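Local structure of 3,4-dihydroxybenzoate decarboxylase (5NY5) at residues A156-D161 against R194-A199; L164-I169 against A186-E191. The protein catalyses the decarboxylation of 3,4-dihydroxybenzoate and, in reverse, the para-carboxylation of catechols, as a UbiD-family enzyme dependent on prenylated flavin. All coordinates share one frame; numbering follows the deposited sequence.

Interaction 1: residues A156-D161 against R194-A199; sequences ASDPED and RKKAEA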
ATOM      1  N   ALA A 156      41.755 -29.160   6.254  1.00 76.00           N
ATOM      2  CA  ALA A 156      42.122 -29.486   4.883  1.00 78.35           C
ATOM      3  C   ALA A 156      43.106 -28.446   4.370  1.00 80.09           C
ATOM      4  O   ALA A 156      43.183 -27.329   4.887  1.00 79.50           O
ATOM      5  CB  ALA A 156      40.891 -29.562   3.975  1.00 78.72           C
ATOM      6  N   SER A 157      43.859 -28.832   3.342  1.00 82.41           N
ATOM      7  CA  SER A 157      44.855 -27.958   2.743  1.00 84.47           C
ATOM      8  C   SER A 157      44.781 -28.058   1.226  1.00 86.97           C
ATOM      9  O   SER A 157      44.369 -29.081   0.674  1.00 87.42           O
ATOM     10  CB  SER A 157      46.272 -28.302   3.217  1.00 85.12           C
ATOM     11  OG  SER A 157      46.442 -27.970   4.582  1.00 83.15           O
ATOM     12  N   ASP A 158      45.188 -26.978   0.566  1.00 88.74           N
ATOM     13  CA  ASP A 158      45.222 -26.939  -0.889  1.00 91.46           C
ATOM     14  C   ASP A 158      46.101 -28.070  -1.415  1.00 93.19           C
ATOM     15  O   ASP A 158      47.262 -28.190  -1.000  1.00 93.69           O
ATOM     16  CB  ASP A 158      45.755 -25.584  -1.359  1.00 93.26           C
ATOM     17  CG  ASP A 158      45.569 -25.349  -2.851  1.00 96.06           C
ATOM     18  OD1 ASP A 158      45.734 -26.293  -3.651  1.00 97.57           O
ATOM     19  OD2 ASP A 158      45.266 -24.197  -3.227  1.00 96.91           O
ATOM     20  N   PRO A 159      45.594 -28.916  -2.316  1.00 94.27           N
ATOM     21  CA  PRO A 159      46.433 -29.985  -2.877  1.00 96.21           C
ATOM     22  C   PRO A 159      47.576 -29.474  -3.739  1.00 99.29           C
ATOM     23  O   PRO A 159      48.459 -30.266  -4.093  1.00101.05           O
ATOM     24  CB  PRO A 159      45.441 -30.814  -3.703  1.00 96.74           C
ATOM     25  CG  PRO A 159      44.355 -29.851  -4.049  1.00 96.33           C
ATOM     26  CD  PRO A 159      44.226 -28.943  -2.863  1.00 93.91           C
ATOM     27  N   GLU A 160      47.588 -28.188  -4.086  1.00100.15           N
ATOM     28  CA  GLU A 160      48.688 -27.577  -4.821  1.00105.74           C
ATOM     29  C   GLU A 160      49.595 -26.750  -3.919  1.00103.20           C
ATOM     30  O   GLU A 160      50.815 -26.944  -3.919  1.00104.46           O
ATOM     31  CB  GLU A 160      48.144 -26.700  -5.955  1.00105.57           C
ATOM     32  CG  GLU A 160      47.361 -27.458  -7.013  1.00108.80           C
ATOM     33  CD  GLU A 160      46.953 -26.574  -8.176  1.00113.41           C
ATOM     34  OE1 GLU A 160      47.134 -25.342  -8.080  1.00115.58           O
ATOM     35  OE2 GLU A 160      46.455 -27.111  -9.188  1.00114.19           O
ATOM     36  N   ASP A 161      49.023 -25.831  -3.145  1.00100.46           N
ATOM     37  CA  ASP A 161      49.769 -24.953  -2.246  1.00 99.85           C
ATOM     38  C   ASP A 161      49.360 -25.301  -0.817  1.00 96.45           C
ATOM     39  O   ASP A 161      48.466 -24.672  -0.248  1.00 94.48           O
ATOM     40  CB  ASP A 161      49.501 -23.482  -2.569  1.00100.69           C
ATOM     41  CG  ASP A 161      50.474 -22.543  -1.883  1.00100.95           C
ATOM     42  OD1 ASP A 161      51.127 -22.960  -0.904  1.00 99.70           O
ATOM     43  OD2 ASP A 161      50.585 -21.380  -2.323  1.00102.54           O
ATOM     44  N   ARG A 194      38.877 -29.221  -3.113  1.00 89.73           N
ATOM     45  CA  ARG A 194      38.399 -30.508  -3.604  1.00 90.22           C
ATOM     46  C   ARG A 194      38.263 -30.519  -5.121  1.00 93.18           C
ATOM     47  O   ARG A 194      38.480 -31.558  -5.751  1.00 94.60           O
ATOM     48  CB  ARG A 194      37.060 -30.852  -2.952  1.00 88.02           C
ATOM     49  CG  ARG A 194      36.721 -32.331  -2.976  1.00 87.84           C
ATOM     50  CD  ARG A 194      35.219 -32.560  -3.037  1.00 87.07           C
ATOM     51  NE  ARG A 194      34.729 -32.591  -4.412  1.00 89.49           N
ATOM     52  CZ  ARG A 194      34.278 -31.530  -5.070  1.00 90.59           C
ATOM     53  NH1 ARG A 194      34.247 -30.346  -4.478  1.00 89.46           N
ATOM     54  NH2 ARG A 194      33.855 -31.651  -6.320  1.00 92.95           N
ATOM     55  N   LYS A 195      37.902 -29.383  -5.720  1.00 94.31           N
ATOM     56  CA  LYS A 195      37.766 -29.322  -7.172  1.00 97.34           C
ATOM     57  C   LYS A 195      39.110 -29.529  -7.859  1.00 99.79           C
ATOM     58  O   LYS A 195      39.211 -30.286  -8.831  1.00101.95           O
ATOM     59  CB  LYS A 195      37.148 -27.988  -7.585  1.00 98.11           C
ATOM     60  CG  LYS A 195      35.653 -28.048  -7.857  1.00 97.79           C
ATOM     61  CD  LYS A 195      35.356 -28.752  -9.175  1.00100.42           C
ATOM     62  CE  LYS A 195      33.875 -28.678  -9.523  1.00100.46           C
ATOM     63  NZ  LYS A 195      33.601 -29.163 -10.905  1.00103.44           N
ATOM     64  N   LYS A 196      40.153 -28.856  -7.368  1.00 99.63           N
ATOM     65  CA  LYS A 196      41.489 -29.040  -7.925  1.00101.97           C
ATOM     66  C   LYS A 196      41.917 -30.499  -7.840  1.00101.99           C
ATOM     67  O   LYS A 196      42.454 -31.061  -8.802  1.00104.62           O
ATOM     68  CB  LYS A 196      42.493 -28.148  -7.195  1.00101.42           C
ATOM     69  CG  LYS A 196      42.203 -26.662  -7.289  1.00101.74           C
ATOM     70  CD  LYS A 196      43.260 -25.861  -6.547  1.00101.33           C
ATOM     71  CE  LYS A 196      42.981 -24.371  -6.618  1.00101.79           C
ATOM     72  NZ  LYS A 196      43.989 -23.588  -5.853  1.00101.42           N
ATOM     73  N   ALA A 197      41.678 -31.131  -6.691  1.00 99.22           N
ATOM     74  CA  ALA A 197      42.046 -32.532  -6.526  1.00 99.22           C
ATOM     75  C   ALA A 197      41.232 -33.425  -7.453  1.00100.55           C
ATOM     76  O   ALA A 197      41.777 -34.316  -8.114  1.00102.61           O
ATOM     77  CB  ALA A 197      41.861 -32.949  -5.067  1.00 96.02           C
ATOM     78  N   GLU A 198      39.920 -33.191  -7.522  1.00 99.55           N
ATOM     79  CA  GLU A 198      39.068 -34.019  -8.369  1.00100.80           C
ATOM     80  C   GLU A 198      39.394 -33.837  -9.844  1.00104.37           C
ATOM     81  O   GLU A 198      39.224 -34.773 -10.635  1.00106.18           O
ATOM     82  CB  GLU A 198      37.597 -33.700  -8.107  1.00 99.08           C
ATOM     83  CG  GLU A 198      36.631 -34.621  -8.827  1.00100.11           C
ATOM     84  CD  GLU A 198      35.193 -34.403  -8.414  1.00 98.27           C
ATOM     85  OE1 GLU A 198      34.848 -33.265  -8.030  1.00 97.14           O
ATOM     86  OE2 GLU A 198      34.409 -35.373  -8.466  1.00 98.06           O
ATOM     87  N   ALA A 199      39.864 -32.650 -10.234  1.00105.59           N
ATOM     88  CA  ALA A 199      40.213 -32.417 -11.630  1.00109.20           C
ATOM     89  C   ALA A 199      41.348 -33.329 -12.073  1.00111.31           C
ATOM     90  O   ALA A 199      41.327 -33.866 -13.187  1.00114.07           O
ATOM     91  CB  ALA A 199      40.590 -30.950 -11.838  1.00110.09           C
TER
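A salt bridge and a small apolar patch join Asp158, Pro159 and Glu160, in the turn that follows strand 148-157, to Lys196 and Ala197 near the C-terminal end of helix 189-199, a partly buried contact in the region related to flavin-binding domains. Lys196 is fully extended beyond CG and crosses the side chains of the turn at about a right angle. Its NZ meets OD2 of Asp158 at 3.0 Å, on the syn side of the carboxylate and 18° out of its plane. With CG anti to the backbone N (chi1 -169°), the Asp158 carboxylate reaches Lys196 by OD2, while OD1 accepts from the backbone N of Glu160 at 2.7 Å, an Asx turn; one carboxylate both shapes the turn and pairs with the helix. Glu160 lays its CD against CD of Lys196 at 4.1 Å; its OE1 is 4.2 Å from Lys196 NZ, beyond a salt bridge but close enough probably to add to the attraction. CG of the Pro159 ring touches the helix, 4.0 Å from CB of Lys196 and 4.1 Å from CB of Ala197. Leu204 of the next strand touches both Pro159 and Ala197, and Phe193 of the helix packs on Asp158 and Pro159.

Interaction 2: residues L164-I169 against A186-E191; sequences LTDVTI and AGRHIE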
ATOM      1  N   LEU A 164      48.053 -23.137   2.067  1.00 90.35           N
ATOM      2  CA  LEU A 164      46.690 -22.626   2.119  1.00 88.96           C
ATOM      3  C   LEU A 164      45.808 -23.653   2.816  1.00 86.41           C
ATOM      4  O   LEU A 164      45.619 -24.762   2.304  1.00 86.70           O
ATOM      5  CB  LEU A 164      46.169 -22.332   0.713  1.00 91.06           C
ATOM      6  CG  LEU A 164      46.978 -21.312  -0.087  1.00 93.93           C
ATOM      7  CD1 LEU A 164      46.549 -21.312  -1.545  1.00 96.27           C
ATOM      8  CD2 LEU A 164      46.825 -19.927   0.522  1.00 93.42           C
ATOM      9  N   THR A 165      45.270 -23.282   3.974  1.00 84.08           N
ATOM     10  CA  THR A 165      44.515 -24.197   4.815  1.00 81.65           C
ATOM     11  C   THR A 165      43.109 -23.666   5.060  1.00 80.16           C
ATOM     12  O   THR A 165      42.839 -22.468   4.929  1.00 80.63           O
ATOM     13  CB  THR A 165      45.216 -24.419   6.161  1.00 80.18           C
ATOM     14  OG1 THR A 165      45.214 -23.196   6.908  1.00 80.83           O
ATOM     15  CG2 THR A 165      46.651 -24.870   5.946  1.00 81.85           C
ATOM     16  N   ASP A 166      42.214 -24.579   5.429  1.00 78.49           N
ATOM     17  CA  ASP A 166      40.842 -24.225   5.764  1.00 77.00           C
ATOM     18  C   ASP A 166      40.334 -25.182   6.829  1.00 77.95           C
ATOM     19  O   ASP A 166      40.433 -26.402   6.665  1.00 74.73           O
ATOM     20  CB  ASP A 166      39.936 -24.278   4.531  1.00 78.22           C
ATOM     21  CG  ASP A 166      38.534 -23.782   4.819  1.00 77.00           C
ATOM     22  OD1 ASP A 166      38.398 -22.775   5.546  1.00 76.23           O
ATOM     23  OD2 ASP A 166      37.569 -24.400   4.322  1.00 76.94           O
ATOM     24  N   VAL A 167      39.802 -24.633   7.917  1.00 73.86           N
ATOM     25  CA  VAL A 167      39.183 -25.420   8.975  1.00 71.76           C
ATOM     26  C   VAL A 167      37.733 -24.970   9.103  1.00 72.39           C
ATOM     27  O   VAL A 167      37.444 -23.767   9.097  1.00 73.80           O
ATOM     28  CB  VAL A 167      39.953 -25.301  10.307  1.00 72.81           C
ATOM     29  CG1 VAL A 167      41.387 -24.833  10.060  1.00 78.66           C
ATOM     30  CG2 VAL A 167      39.250 -24.410  11.315  1.00 70.37           C
ATOM     31  N   THR A 168      36.821 -25.937   9.165  1.00 69.06           N
ATOM     32  CA  THR A 168      35.394 -25.657   9.113  1.00 68.47           C
ATOM     33  C   THR A 168      34.639 -26.741   9.868  1.00 66.89           C
ATOM     34  O   THR A 168      35.207 -27.757  10.275  1.00 66.47           O
ATOM     35  CB  THR A 168      34.887 -25.576   7.668  1.00 70.19           C
ATOM     36  OG1 THR A 168      35.555 -26.562   6.869  1.00 71.35           O
ATOM     37  CG2 THR A 168      35.129 -24.197   7.081  1.00 71.59           C
ATOM     38  N   ILE A 169      33.338 -26.517  10.037  1.00 66.21           N
ATOM     39  CA  ILE A 169      32.448 -27.450  10.720  1.00 64.88           C
ATOM     40  C   ILE A 169      31.462 -28.007   9.704  1.00 65.71           C
ATOM     41  O   ILE A 169      30.782 -27.245   9.006  1.00 66.55           O
ATOM     42  CB  ILE A 169      31.712 -26.777  11.890  1.00 63.44           C
ATOM     43  CG1 ILE A 169      32.716 -26.231  12.906  1.00 62.76           C
ATOM     44  CG2 ILE A 169      30.762 -27.762  12.558  1.00 62.29           C
ATOM     45  CD1 ILE A 169      32.084 -25.715  14.181  1.00 61.37           C
ATOM     46  N   ALA A 186      29.528 -24.393  -1.376  1.00 94.63           N
ATOM     47  CA  ALA A 186      30.218 -23.821  -2.523  1.00 86.16           C
ATOM     48  C   ALA A 186      30.840 -22.480  -2.156  1.00 86.34           C
ATOM     49  O   ALA A 186      30.295 -21.714  -1.358  1.00 85.16           O
ATOM     50  CB  ALA A 186      29.253 -23.652  -3.695  1.00 88.35           C
ATOM     51  N   GLY A 187      32.005 -22.204  -2.741  1.00 87.98           N
ATOM     52  CA  GLY A 187      32.696 -20.955  -2.516  1.00 88.56           C
ATOM     53  C   GLY A 187      33.651 -20.939  -1.342  1.00 86.65           C
ATOM     54  O   GLY A 187      34.377 -19.953  -1.172  1.00 87.30           O
ATOM     55  N   ARG A 188      33.673 -21.986  -0.523  1.00 84.48           N
ATOM     56  CA  ARG A 188      34.617 -22.064   0.580  1.00 85.58           C
ATOM     57  C   ARG A 188      35.898 -22.760   0.126  1.00 86.48           C
ATOM     58  O   ARG A 188      35.913 -23.509  -0.853  1.00 85.31           O
ATOM     59  CB  ARG A 188      34.002 -22.799   1.771  1.00 83.28           C
ATOM     60  CG  ARG A 188      34.669 -22.496   3.109  1.00 83.25           C
ATOM     61  CD  ARG A 188      33.760 -21.676   4.014  1.00 84.71           C
ATOM     62  NE  ARG A 188      34.262 -21.622   5.384  1.00 85.15           N
ATOM     63  CZ  ARG A 188      34.742 -20.531   5.971  1.00 86.53           C
ATOM     64  NH1 ARG A 188      34.779 -19.381   5.312  1.00 91.59           N
ATOM     65  NH2 ARG A 188      35.178 -20.588   7.223  1.00 81.80           N
ATOM     66  N   HIS A 189      36.982 -22.499   0.862  1.00 83.27           N
ATOM     67  CA  HIS A 189      38.305 -22.937   0.424  1.00 84.64           C
ATOM     68  C   HIS A 189      38.385 -24.453   0.292  1.00 84.26           C
ATOM     69  O   HIS A 189      38.964 -24.966  -0.673  1.00 86.43           O
ATOM     70  CB  HIS A 189      39.373 -22.430   1.393  1.00 83.88           C
ATOM     71  CG  HIS A 189      39.540 -20.942   1.385  1.00 84.82           C
ATOM     72  ND1 HIS A 189      38.739 -20.105   0.639  1.00 86.15           N
ATOM     73  CD2 HIS A 189      40.420 -20.141   2.032  1.00 84.80           C
ATOM     74  CE1 HIS A 189      39.116 -18.853   0.829  1.00 86.92           C
ATOM     75  NE2 HIS A 189      40.134 -18.848   1.669  1.00 86.10           N
ATOM     76  N   ILE A 190      37.809 -25.188   1.245  1.00 81.92           N
ATOM     77  CA  ILE A 190      37.904 -26.644   1.202  1.00 81.60           C
ATOM     78  C   ILE A 190      37.165 -27.198  -0.009  1.00 83.14           C
ATOM     79  O   ILE A 190      37.546 -28.242  -0.554  1.00 84.14           O
ATOM     80  CB  ILE A 190      37.390 -27.255   2.520  1.00 78.89           C
ATOM     81  CG1 ILE A 190      37.573 -28.775   2.519  1.00 78.74           C
ATOM     82  CG2 ILE A 190      35.935 -26.884   2.761  1.00 77.74           C
ATOM     83  CD1 ILE A 190      37.079 -29.453   3.770  1.00 76.35           C
ATOM     84  N   GLU A 191      36.116 -26.513  -0.466  1.00 83.54           N
ATOM     85  CA  GLU A 191      35.446 -26.935  -1.691  1.00 85.33           C
ATOM     86  C   GLU A 191      36.316 -26.662  -2.911  1.00 88.23           C
ATOM     87  O   GLU A 191      36.417 -27.505  -3.810  1.00 89.83           O
ATOM     88  CB  GLU A 191      34.096 -26.232  -1.822  1.00 85.13           C
ATOM     89  CG  GLU A 191      33.393 -26.458  -3.153  1.00 87.31           C
ATOM     90  CD  GLU A 191      32.908 -27.886  -3.343  1.00 87.06           C
ATOM     91  OE1 GLU A 191      32.990 -28.687  -2.390  1.00 85.07           O
ATOM     92  OE2 GLU A 191      32.440 -28.210  -4.454  1.00 89.00           O
TER
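The Arg188 guanidinium has OD1 of Asp166 over one face, 4.0 Å above the plane and offset toward the rim, and CG2 of Thr168 at its edge, 3.2 Å from NE. No N-H points at Asp166 OD1, 4.2 Å from NH2, so any attraction is probably of charge only; Glu223 and Glu233 are weak, long ion partners of the same guanidinium. Thr168 and Arg188 meet tip to tip, the arginine chain bending at chi2 (110°). The His189 ring has Thr165 O near its edge, and its plane stands 53° from the Asp166 carboxylate. CB of Asp166 packs on CB of His189 at 3.7 Å. Strand 165-174 faces the first turn of helix 189-199, with Arg188 at the N-cap position. Asp166 OD2 accepts a bent hydrogen bond from the backbone N of Ile190 at 3.2 Å, the nitrogen 40° out of the carboxylate plane, and CG2 of Ile190 approaches the same oxygen at 3.4 Å. Asp166, His189 and Glu233 bind manganese, and Arg188 and His189 prenylated flavin; neither is bound in this chain. Glu233 lies near Asp166 OD1, a closeness of like charges a bound metal would probably ease. Thr168 OG1 is hydrogen-bonded to His170 NE2.

In the fold
Both contacts use helix 189-199: interaction 2 packs its start on strand 165-174, interaction 1 its last turns on the turn that follows the neighbouring strand 148-157. The two strands are joined in the sheet: Ala156 O pairs with Asp166 N, Asp158 N with Leu164 O, and Ala156 CB packs on Ile190 CG1. Interaction 2 is mostly buried and its centre lies nearer the chain centre, about 16 Å away against 26 Å; among its polar residues Asp166, Arg188 and His189 belong to the manganese and flavin sites. Interaction 1 is more peripheral, with exposed Pro159 and Glu160. In each an aspartate reaches the helix, Asp158 through a lysine side chain and Asp166 through a backbone N-H.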